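Local structure of interphotoreceptor retinoid-binding protein (Xenopus laevis, 1J7X) at residues A[110-115]-A[147-152]; A[142-147]-A[204-209]. The protein probably binds and carries retinoids between the cells of the retina, this chain being one functional unit of the larger protein. All blocks are in the same frame, centred on the assembly; numbering follows the deposited sequence.

The two contacts sit side by side on one mixed sheet, their centres about 10 Å apart. Interaction 2 pairs the central strands 142-146 and 204-209; interaction 1 sets 110-115, on strand 108-112, against 147-152 in the loop after strand 142-146, and L147 belongs to both. Strand 108-112 lies on the other flank of 142-146, joined to it by L111 O and D146 N at 2.8 Å. A polar link also ties the contacts together, with Y110 OH 2.5 Å from D146 OD2, an oxygen that forms a salt bridge with R148 as well. Beyond it, R148 NE packs 3.8 Å from L208 CD1.

Interaction 1: A[110-115]-A[147-152]; sequences YLRFDQ and LRYNVG
R112 lays its guanidinium against the Y149 ring, where strand 108-112 and the segment after it meet the loop that follows strand 142-146 in the crotonase-like S41 domain. With CG anti to the backbone N (chi1 172°) and the chain extended, CZ arrives 3.4 Å from Y149 CD2, which sits over the centre of one guanidinium face; the planes are 30° apart. D114 fixes the guanidinium side-on in a two-pronged salt bridge: NE gives a nearly straight bond to the syn lone pair of OD1 at 3.0 Å, and NH2 reaches OD2. A water donates to D114 OD1 and accepts from Y149 N, carrying the carboxylate's hold across to the 147-150 type I turn. On the other side of the backbone, L147 CD2 approaches one face of the F113 ring, whose CZ is 4.2 Å away; F99 and F116 also meet this ring. N150 closes the junction. Its ND2 donates to F113 O at 2.9 Å, from above the carbonyl plane, and V151 N adds a weak bond to D114 O. An Asx turn holds the other end of the N150 amide: G152 N donates to N150 OD1 at 2.8 Å, in the plane of that carbonyl.

Interaction 2: A[142-147]-A[204-209]; sequences NLIIDL and GVYVLT
Strands 142-146 and 204-209 run parallel, residue for residue from N142 opposite G204 to D146 opposite L208, their axes coming within 4.6 Å at an angle of 17°, with five backbone hydrogen bonds zigzagging between them. L143 N donates to G204 O and Y206 N to L143 O; I145 N donates to Y206 O at 2.7 Å, I145 O accepts from L208 N, and L147 N ends the run on L208 O. On the face bearing I144, Y206 and L208, I144 CG2 rests 3.8 Å from L208 CG. Y206 turns its ring edge to N142, whose OD1 lies in the ring plane 3.8 Å from Y206 CE1; the same oxygen comes 3.2 Å from G204 CA, against a residue without a side chain. D146 OD1 lies 3.7 Å from L208 CB, while Y110 and R148 bind OD2. On the aliphatic reverse face, V207 puts CG1 anti to its backbone N (chi1 -177°), 3.6 Å from L147 CD1, and V205 CG1 meets I145 CD1 at 3.9 Å. Helix 287-296 packs on the Y206 face and helix 216-226 reaches L147, placing this pair mid-way across a helix-flanked, mainly parallel sheet, consistent with the ClpP/crotonase fold of the S41 family.

Interaction 1: A[110-115]-A[147-152]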
# COMPACT_ATOMS: atom_id res chain seq x y z
N TYR A 110 -19.68 -7.92 7.51
CA TYR A 110 -18.86 -8.26 6.38
C TYR A 110 -18.90 -7.09 5.37
O TYR A 110 -20.03 -6.63 4.99
CB TYR A 110 -19.37 -9.51 5.66
CG TYR A 110 -18.59 -9.84 4.39
CD1 TYR A 110 -17.32 -10.49 4.47
CD2 TYR A 110 -19.05 -9.47 3.15
CE1 TYR A 110 -16.61 -10.79 3.30
CE2 TYR A 110 -18.30 -9.72 2.05
CZ TYR A 110 -17.09 -10.40 2.09
OH TYR A 110 -16.42 -10.69 0.95
N LEU A 111 -17.74 -6.51 5.09
CA LEU A 111 -17.60 -5.36 4.15
C LEU A 111 -16.62 -5.72 3.10
O LEU A 111 -15.45 -6.05 3.38
CB LEU A 111 -17.10 -4.13 4.88
CG LEU A 111 -16.68 -2.96 4.07
CD1 LEU A 111 -17.76 -2.50 3.13
CD2 LEU A 111 -16.27 -1.90 4.96
N ARG A 112 -17.06 -5.75 1.85
CA ARG A 112 -16.20 -5.94 0.73
C ARG A 112 -16.26 -4.81 -0.22
O ARG A 112 -17.38 -4.32 -0.52
CB ARG A 112 -16.48 -7.25 -0.04
CG ARG A 112 -15.71 -7.40 -1.33
CD ARG A 112 -15.99 -8.69 -2.02
NE ARG A 112 -15.45 -8.68 -3.36
CZ ARG A 112 -15.63 -9.63 -4.22
NH1 ARG A 112 -16.41 -10.70 -3.88
NH2 ARG A 112 -15.12 -9.53 -5.45
N PHE A 113 -15.07 -4.37 -0.76
CA PHE A 113 -14.99 -3.42 -1.84
C PHE A 113 -13.65 -3.71 -2.54
O PHE A 113 -12.74 -4.17 -1.86
CB PHE A 113 -15.20 -1.97 -1.46
CG PHE A 113 -14.21 -1.44 -0.43
CD1 PHE A 113 -14.30 -1.83 0.89
CD2 PHE A 113 -13.18 -0.62 -0.84
CE1 PHE A 113 -13.43 -1.36 1.77
CE2 PHE A 113 -12.36 -0.12 0.11
CZ PHE A 113 -12.46 -0.50 1.36
N ASP A 114 -13.57 -3.52 -3.84
CA ASP A 114 -12.47 -3.99 -4.62
C ASP A 114 -11.55 -2.91 -5.31
O ASP A 114 -10.73 -3.26 -6.18
CB ASP A 114 -12.96 -4.89 -5.68
CG ASP A 114 -13.68 -6.09 -5.18
OD1 ASP A 114 -13.65 -6.42 -4.01
OD2 ASP A 114 -14.36 -6.78 -6.00
N GLN A 115 -11.77 -1.66 -4.93
CA GLN A 115 -10.93 -0.59 -5.39
C GLN A 115 -10.91 0.52 -4.35
O GLN A 115 -11.76 0.51 -3.51
CB GLN A 115 -11.45 -0.10 -6.74
CG GLN A 115 -12.75 0.52 -6.71
CD GLN A 115 -13.12 1.10 -8.05
OE1 GLN A 115 -13.62 0.33 -8.95
NE2 GLN A 115 -13.04 2.43 -8.15
N LEU A 147 -10.41 -7.52 1.50
CA LEU A 147 -9.69 -6.87 0.47
C LEU A 147 -8.99 -7.82 -0.46
O LEU A 147 -8.06 -7.46 -1.23
CB LEU A 147 -8.61 -5.95 1.13
CG LEU A 147 -9.16 -4.89 2.00
CD1 LEU A 147 -7.90 -4.00 2.74
CD2 LEU A 147 -10.16 -4.02 1.31
N ARG A 148 -9.39 -9.07 -0.37
CA ARG A 148 -8.81 -10.09 -1.22
C ARG A 148 -8.91 -9.80 -2.69
O ARG A 148 -8.10 -10.32 -3.46
CB ARG A 148 -9.41 -11.52 -0.98
CG ARG A 148 -9.04 -12.05 0.40
CD ARG A 148 -9.79 -13.36 0.73
NE ARG A 148 -11.21 -13.15 0.79
CZ ARG A 148 -12.10 -14.13 0.96
NH1 ARG A 148 -11.66 -15.37 1.20
NH2 ARG A 148 -13.40 -13.85 1.03
N TYR A 149 -9.92 -9.04 -3.13
CA TYR A 149 -10.10 -8.72 -4.52
C TYR A 149 -9.83 -7.28 -4.84
O TYR A 149 -10.20 -6.79 -5.89
CB TYR A 149 -11.60 -9.10 -4.87
CG TYR A 149 -11.99 -10.45 -4.29
CD1 TYR A 149 -11.57 -11.58 -4.88
CD2 TYR A 149 -12.63 -10.55 -3.04
CE1 TYR A 149 -11.85 -12.84 -4.34
CE2 TYR A 149 -12.91 -11.78 -2.48
CZ TYR A 149 -12.55 -12.93 -3.17
OH TYR A 149 -12.74 -14.18 -2.56
N ASN A 150 -9.19 -6.56 -3.89
CA ASN A 150 -9.00 -5.14 -3.98
C ASN A 150 -7.64 -4.79 -4.48
O ASN A 150 -6.61 -4.93 -3.83
CB ASN A 150 -9.37 -4.51 -2.71
CG ASN A 150 -9.49 -3.00 -2.76
OD1 ASN A 150 -8.76 -2.27 -3.46
ND2 ASN A 150 -10.44 -2.47 -1.99
N VAL A 151 -7.65 -4.37 -5.75
CA VAL A 151 -6.44 -4.02 -6.48
C VAL A 151 -6.06 -2.57 -6.29
O VAL A 151 -5.10 -2.04 -6.82
CB VAL A 151 -6.64 -4.28 -8.00
CG1 VAL A 151 -6.89 -5.78 -8.15
CG2 VAL A 151 -7.72 -3.36 -8.60
N GLY A 152 -6.65 -1.95 -5.28
CA GLY A 152 -6.29 -0.61 -4.85
C GLY A 152 -6.70 0.51 -5.78
O GLY A 152 -7.93 0.66 -6.21
O HOH W 1 -11.90 -7.22 -2.05

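Interaction 2: A[142-147]-A[204-209]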
# COMPACT_ATOMS: atom_id res chain seq x y z
N ASN A 142 -18.17 -7.20 15.64
CA ASN A 142 -16.88 -7.44 14.96
C ASN A 142 -17.09 -7.19 13.45
O ASN A 142 -18.24 -7.26 12.94
CB ASN A 142 -16.45 -8.88 15.14
CG ASN A 142 -15.97 -9.14 16.52
OD1 ASN A 142 -14.91 -8.66 16.93
ND2 ASN A 142 -16.77 -9.90 17.27
N LEU A 143 -16.03 -6.80 12.76
CA LEU A 143 -16.13 -6.49 11.33
C LEU A 143 -15.01 -7.14 10.56
O LEU A 143 -13.87 -7.11 10.94
CB LEU A 143 -16.04 -4.98 11.13
CG LEU A 143 -16.01 -4.51 9.67
CD1 LEU A 143 -17.38 -4.80 9.03
CD2 LEU A 143 -15.74 -3.04 9.46
N ILE A 144 -15.37 -7.74 9.46
CA ILE A 144 -14.43 -8.37 8.53
C ILE A 144 -14.37 -7.52 7.32
O ILE A 144 -15.38 -7.40 6.65
CB ILE A 144 -14.85 -9.80 8.13
CG1 ILE A 144 -14.69 -10.74 9.35
CG2 ILE A 144 -13.99 -10.32 7.06
CD1 ILE A 144 -15.32 -10.27 10.60
N ILE A 145 -13.23 -6.96 6.96
CA ILE A 145 -13.09 -6.15 5.77
C ILE A 145 -12.33 -7.02 4.77
O ILE A 145 -11.17 -7.41 5.01
CB ILE A 145 -12.31 -4.84 6.10
CG1 ILE A 145 -12.94 -4.07 7.26
CG2 ILE A 145 -12.13 -4.00 4.79
CD1 ILE A 145 -12.16 -2.78 7.55
N ASP A 146 -13.02 -7.39 3.69
CA ASP A 146 -12.50 -8.27 2.69
C ASP A 146 -11.77 -7.51 1.54
O ASP A 146 -12.41 -6.86 0.74
CB ASP A 146 -13.61 -9.09 2.11
CG ASP A 146 -13.11 -10.24 1.30
OD1 ASP A 146 -11.89 -10.31 0.98
OD2 ASP A 146 -13.94 -11.13 0.99
N LEU A 147 -10.41 -7.52 1.50
CA LEU A 147 -9.69 -6.87 0.47
C LEU A 147 -8.99 -7.82 -0.46
O LEU A 147 -8.06 -7.46 -1.23
CB LEU A 147 -8.61 -5.95 1.13
CG LEU A 147 -9.16 -4.89 2.00
CD1 LEU A 147 -7.90 -4.00 2.74
CD2 LEU A 147 -10.16 -4.02 1.31
N GLY A 204 -13.82 -5.49 17.22
CA GLY A 204 -12.86 -6.27 16.49
C GLY A 204 -12.94 -6.05 14.98
O GLY A 204 -14.00 -5.99 14.40
N VAL A 205 -11.79 -5.92 14.36
CA VAL A 205 -11.68 -5.72 12.96
C VAL A 205 -10.65 -6.71 12.36
O VAL A 205 -9.52 -6.86 12.89
CB VAL A 205 -11.28 -4.30 12.59
CG1 VAL A 205 -11.24 -4.17 11.04
CG2 VAL A 205 -12.26 -3.26 13.16
N TYR A 206 -11.08 -7.41 11.36
CA TYR A 206 -10.31 -8.42 10.64
C TYR A 206 -10.24 -8.13 9.15
O TYR A 206 -11.26 -8.01 8.51
CB TYR A 206 -10.91 -9.76 10.91
CG TYR A 206 -10.98 -10.04 12.39
CD1 TYR A 206 -12.05 -9.58 13.15
CD2 TYR A 206 -9.93 -10.69 13.06
CE1 TYR A 206 -12.12 -9.76 14.54
CE2 TYR A 206 -10.00 -10.93 14.37
CZ TYR A 206 -11.08 -10.43 15.15
OH TYR A 206 -11.05 -10.63 16.52
N VAL A 207 -9.01 -7.91 8.60
CA VAL A 207 -8.81 -7.57 7.20
C VAL A 207 -8.29 -8.73 6.43
O VAL A 207 -7.29 -9.33 6.84
CB VAL A 207 -7.84 -6.41 7.06
CG1 VAL A 207 -7.70 -6.03 5.66
CG2 VAL A 207 -8.35 -5.23 7.88
N LEU A 208 -8.99 -9.15 5.41
CA LEU A 208 -8.64 -10.28 4.58
C LEU A 208 -7.80 -9.81 3.42
O LEU A 208 -8.19 -8.89 2.67
CB LEU A 208 -9.89 -11.01 4.06
CG LEU A 208 -10.96 -11.39 5.09
CD1 LEU A 208 -11.97 -12.29 4.39
CD2 LEU A 208 -10.45 -11.99 6.31
N THR A 209 -6.67 -10.50 3.16
CA THR A 209 -5.82 -10.16 2.06
C THR A 209 -5.47 -11.32 1.17
O THR A 209 -5.51 -12.47 1.62
CB THR A 209 -4.45 -9.57 2.58
OG1 THR A 209 -3.84 -10.62 3.39
CG2 THR A 209 -4.69 -8.29 3.40